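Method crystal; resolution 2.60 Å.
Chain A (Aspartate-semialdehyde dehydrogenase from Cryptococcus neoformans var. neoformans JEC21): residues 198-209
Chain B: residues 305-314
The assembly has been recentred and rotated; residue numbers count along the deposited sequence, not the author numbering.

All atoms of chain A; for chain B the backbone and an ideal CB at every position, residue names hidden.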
# COMPACT_ATOMS: atom_id res chain seq x y z
N SER A 198 -9.71 -3.00 3.78
CA SER A 198 -8.70 -2.36 2.93
C SER A 198 -9.19 -1.00 2.57
O SER A 198 -8.41 -0.07 2.44
CB SER A 198 -8.37 -3.05 1.57
OG SER A 198 -8.86 -4.35 1.39
N LEU A 199 -10.49 -0.88 2.31
CA LEU A 199 -11.02 0.39 1.92
C LEU A 199 -10.77 1.49 2.91
O LEU A 199 -10.63 2.65 2.50
CB LEU A 199 -12.50 0.29 1.69
CG LEU A 199 -12.99 0.39 0.25
CD1 LEU A 199 -14.52 0.23 0.24
CD2 LEU A 199 -12.57 1.70 -0.38
N ASP A 200 -10.78 1.17 4.22
CA ASP A 200 -10.65 2.20 5.25
C ASP A 200 -9.26 2.73 5.29
O ASP A 200 -9.08 3.91 5.58
CB ASP A 200 -11.00 1.66 6.64
CG ASP A 200 -12.49 1.35 6.82
OD1 ASP A 200 -13.32 1.97 6.12
OD2 ASP A 200 -12.82 0.47 7.65
N ILE A 201 -8.29 1.90 4.95
CA ILE A 201 -6.90 2.19 5.27
C ILE A 201 -5.89 2.30 4.11
O ILE A 201 -4.88 2.98 4.27
CB ILE A 201 -6.37 1.14 6.31
CG1 ILE A 201 -5.05 1.59 6.94
CG2 ILE A 201 -6.19 -0.24 5.70
CD1 ILE A 201 -5.15 2.89 7.69
N MET A 202 -6.12 1.68 2.96
CA MET A 202 -5.10 1.71 1.90
C MET A 202 -4.82 3.13 1.49
O MET A 202 -5.76 3.90 1.32
CB MET A 202 -5.50 0.88 0.68
CG MET A 202 -5.54 -0.60 1.02
SD MET A 202 -4.01 -1.49 1.39
CE MET A 202 -2.84 -0.95 0.16
N ASP A 203 -3.55 3.49 1.31
CA ASP A 203 -3.19 4.82 0.80
C ASP A 203 -3.80 5.93 1.67
O ASP A 203 -4.25 6.96 1.17
CB ASP A 203 -3.64 4.98 -0.68
CG ASP A 203 -3.12 6.25 -1.32
OD1 ASP A 203 -2.05 6.72 -0.90
OD2 ASP A 203 -3.76 6.81 -2.22
N ASN A 204 -3.83 5.69 2.98
CA ASN A 204 -4.54 6.53 3.91
C ASN A 204 -3.99 6.47 5.35
O ASN A 204 -3.14 5.67 5.68
CB ASN A 204 -6.02 6.14 3.85
CG ASN A 204 -6.94 7.16 4.51
OD1 ASN A 204 -6.69 8.37 4.48
ND2 ASN A 204 -8.00 6.67 5.12
N VAL A 205 -4.50 7.34 6.18
CA VAL A 205 -4.27 7.30 7.61
C VAL A 205 -5.61 7.55 8.29
O VAL A 205 -6.36 8.41 7.86
CB VAL A 205 -3.30 8.44 8.00
CG1 VAL A 205 -3.29 8.66 9.51
CG2 VAL A 205 -1.89 8.17 7.50
N VAL A 206 -5.93 6.78 9.32
CA VAL A 206 -7.15 6.98 10.07
C VAL A 206 -6.72 7.48 11.41
O VAL A 206 -6.10 6.74 12.16
CB VAL A 206 -7.98 5.69 10.20
CG1 VAL A 206 -9.23 5.94 11.02
CG2 VAL A 206 -8.42 5.18 8.83
N PRO A 207 -7.00 8.74 11.73
CA PRO A 207 -6.45 9.34 12.96
C PRO A 207 -7.26 9.08 14.23
O PRO A 207 -7.12 9.84 15.17
CB PRO A 207 -6.46 10.82 12.64
CG PRO A 207 -7.72 10.96 11.83
CD PRO A 207 -7.79 9.72 10.97
N LEU A 208 -8.08 8.03 14.26
CA LEU A 208 -8.81 7.71 15.47
C LEU A 208 -8.84 6.24 15.59
O LEU A 208 -9.11 5.57 14.60
CB LEU A 208 -10.27 8.18 15.40
CG LEU A 208 -11.20 7.70 16.54
CD1 LEU A 208 -10.83 8.32 17.87
CD2 LEU A 208 -12.65 8.00 16.22
N ILE A 209 -8.54 5.74 16.78
CA ILE A 209 -8.77 4.36 17.13
C ILE A 209 -9.51 4.39 18.44
O ILE A 209 -8.99 4.82 19.47
CB ILE A 209 -7.47 3.60 17.33
CG1 ILE A 209 -6.66 3.57 16.03
CG2 ILE A 209 -7.80 2.20 17.83
CD1 ILE A 209 -5.24 3.08 16.21
N UNK B 305 -16.56 15.18 12.14
CA UNK B 305 -16.53 13.77 12.40
C UNK B 305 -15.33 13.40 13.30
O UNK B 305 -14.21 13.89 13.13
CB UNK B 305 -16.48 13.00 11.08
N UNK B 306 -15.55 12.48 14.24
CA UNK B 306 -14.48 12.17 15.19
C UNK B 306 -13.24 11.52 14.55
O UNK B 306 -12.18 11.53 15.18
CB UNK B 306 -15.03 11.24 16.28
N UNK B 307 -13.38 10.95 13.35
CA UNK B 307 -12.29 10.24 12.67
C UNK B 307 -11.73 10.98 11.45
O UNK B 307 -11.23 10.33 10.51
CB UNK B 307 -12.78 8.86 12.23
N UNK B 308 -11.78 12.31 11.47
CA UNK B 308 -11.37 13.07 10.32
C UNK B 308 -10.56 14.20 10.80
O UNK B 308 -10.71 14.62 11.95
CB UNK B 308 -12.56 13.55 9.49
N UNK B 309 -9.68 14.73 9.94
CA UNK B 309 -9.43 14.43 8.53
C UNK B 309 -8.62 13.19 8.26
O UNK B 309 -7.92 12.71 9.14
CB UNK B 309 -8.72 15.62 7.88
N UNK B 310 -8.77 12.66 7.05
CA UNK B 310 -8.01 11.52 6.56
C UNK B 310 -7.47 11.92 5.19
O UNK B 310 -8.24 12.41 4.36
CB UNK B 310 -8.86 10.25 6.49
N UNK B 311 -6.18 11.69 4.93
CA UNK B 311 -5.56 12.21 3.70
C UNK B 311 -6.23 11.73 2.41
O UNK B 311 -6.33 12.49 1.47
CB UNK B 311 -4.08 11.81 3.67
N UNK B 312 -6.67 10.49 2.37
CA UNK B 312 -7.25 9.97 1.17
C UNK B 312 -8.67 10.48 0.96
O UNK B 312 -9.13 10.56 -0.15
CB UNK B 312 -7.23 8.44 1.21
N UNK B 313 -9.39 10.73 2.03
CA UNK B 313 -10.77 11.15 1.91
C UNK B 313 -10.91 12.67 1.72
O UNK B 313 -11.79 13.12 1.01
CB UNK B 313 -11.55 10.70 3.15
N UNK B 314 -10.02 13.45 2.34
CA UNK B 314 -10.20 14.89 2.44
C UNK B 314 -9.25 15.68 1.55
O UNK B 314 -8.73 16.75 1.91
CB UNK B 314 -10.02 15.33 3.89

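Position 305 has no atom of chain A within 5.5 Å of its ideal CB, so the contact sets no requirement here. The residue is B:Ala305, whose carbonyl accepts a weak hydrogen bond from the backbone of 308, closing a type I turn.

At 306 the CA-to-CB bond points sideways, and the ideal CB lies 4.0 Å from A:Leu208 CD2. A small or medium apolar residue would suit this edge, and phi of -65° at the second position of a type I turn is compatible with proline. B:Pro306 is found, its CB 4.1 Å from A:Leu208 CD2.

Position 307 also points sideways, with its ideal CB 4.1 Å from A:Leu208 CD2 and 4.8 Å from A:Val206 CG1. These neighbours are apolar and offer a polar group no partner, so the geometry admits many residues, polar ones if their ends turn outward. The deposited B:Asp307 packs its CB 4.0 Å from A:Leu208 CB; its carboxylate makes no hydrogen bond to chain A.

Positions 308 and 309 point away from chain A, which therefore says little about either side chain. At 308 stands B:Arg308, which reaches forward along its own chain to a salt bridge with the side chain at 314. The peptide bond before 309 is cis, a strong hint of proline, and B:Pro309 is present; its carbonyl O lies 3.2 Å from A:Pro207 CG.

Position 310 points toward chain A. Its ideal CB is 3.4 Å from A:Val205 O and 3.5 Å from A:Asn204 OD1, while the amide of A:Asn204 offers a donor nearby. A flexible polar side chain carrying an acceptor would suit, glutamine or glutamate among others. B:Gln310 uses its m, t conformation to bring OE1 within 2.9 Å of A:Asn204 ND2, which donates to it. The same ND2 also donates to A:Asp200 O, and a water donates both to that carbonyl and to B:Gln310 OE1. At the other end of the amide, B:Gln310 NE2 donates to B:Asp307 O at 2.9 Å, so both amide atoms are engaged.

At 311 the CA-to-CB bond points sideways and phi of -59° is compatible with proline. Proline or a modest apolar residue would fit beside A:Val205. B:Pro311 sets its CD 3.9 Å from A:Val205 CB; A:Asn204 OD1 is near its N, which has no hydrogen to share.

Position 312 faces chain A directly, and its backbone N donates to A:Asn204 OD1 at 3.0 Å, a bond that any residue other than proline could make. Beyond the ideal CB lie the carbonyls of A:Leu199 and A:Met202, a cluster of acceptors that favours a long donor, lysine or arginine. B:Arg312 extends t, t and then bends at chi3 (p): B:Arg312 NH2 makes a short but weak hydrogen bond to A:Leu199 O (2.6 Å), and NE a weak one to A:Met202 O (3.3 Å).

Positions 313 and 314 are little constrained by chain A. B:Leu313 barely touches it, whereas B:Asp314 receives B:Arg308 and the backbone N of B:Gln310, bracing the loop.

Chain B, residues 305-314: APDRPQPRLD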
# COMPACT_ATOMS: atom_id res chain seq x y z
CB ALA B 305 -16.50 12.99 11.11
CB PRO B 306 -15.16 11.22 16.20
CG PRO B 306 -16.33 10.64 15.47
CD PRO B 306 -16.75 11.64 14.43
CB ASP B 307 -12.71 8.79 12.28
CG ASP B 307 -13.79 8.73 11.21
OD1 ASP B 307 -14.50 9.73 10.97
OD2 ASP B 307 -13.96 7.67 10.59
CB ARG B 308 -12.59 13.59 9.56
CG ARG B 308 -13.53 12.49 9.03
CD ARG B 308 -12.90 11.69 7.93
NE ARG B 308 -13.02 12.39 6.65
CZ ARG B 308 -14.09 12.29 5.85
NH1 ARG B 308 -15.12 11.53 6.18
NH2 ARG B 308 -14.11 12.93 4.69
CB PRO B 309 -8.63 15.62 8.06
CG PRO B 309 -7.88 16.02 9.28
CD PRO B 309 -8.87 15.87 10.39
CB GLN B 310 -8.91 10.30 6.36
CG GLN B 310 -9.36 9.70 7.65
CD GLN B 310 -10.32 8.57 7.45
OE1 GLN B 310 -10.30 7.89 6.43
NE2 GLN B 310 -11.20 8.37 8.42
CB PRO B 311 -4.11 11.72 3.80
CG PRO B 311 -4.12 10.64 4.82
CD PRO B 311 -5.19 11.03 5.79
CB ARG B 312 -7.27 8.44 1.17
CG ARG B 312 -7.66 7.90 -0.19
CD ARG B 312 -7.55 6.40 -0.31
NE ARG B 312 -8.49 5.67 0.54
CZ ARG B 312 -9.79 5.57 0.30
NH1 ARG B 312 -10.34 6.20 -0.73
NH2 ARG B 312 -10.56 4.83 1.10
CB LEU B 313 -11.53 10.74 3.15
CG LEU B 313 -11.76 9.24 3.43
CD1 LEU B 313 -12.76 8.97 4.57
CD2 LEU B 313 -12.10 8.44 2.18
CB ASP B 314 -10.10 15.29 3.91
CG ASP B 314 -11.19 14.67 4.73
OD1 ASP B 314 -12.35 14.88 4.37
OD2 ASP B 314 -10.91 13.95 5.73
O HOH W 1 -11.37 5.57 6.00
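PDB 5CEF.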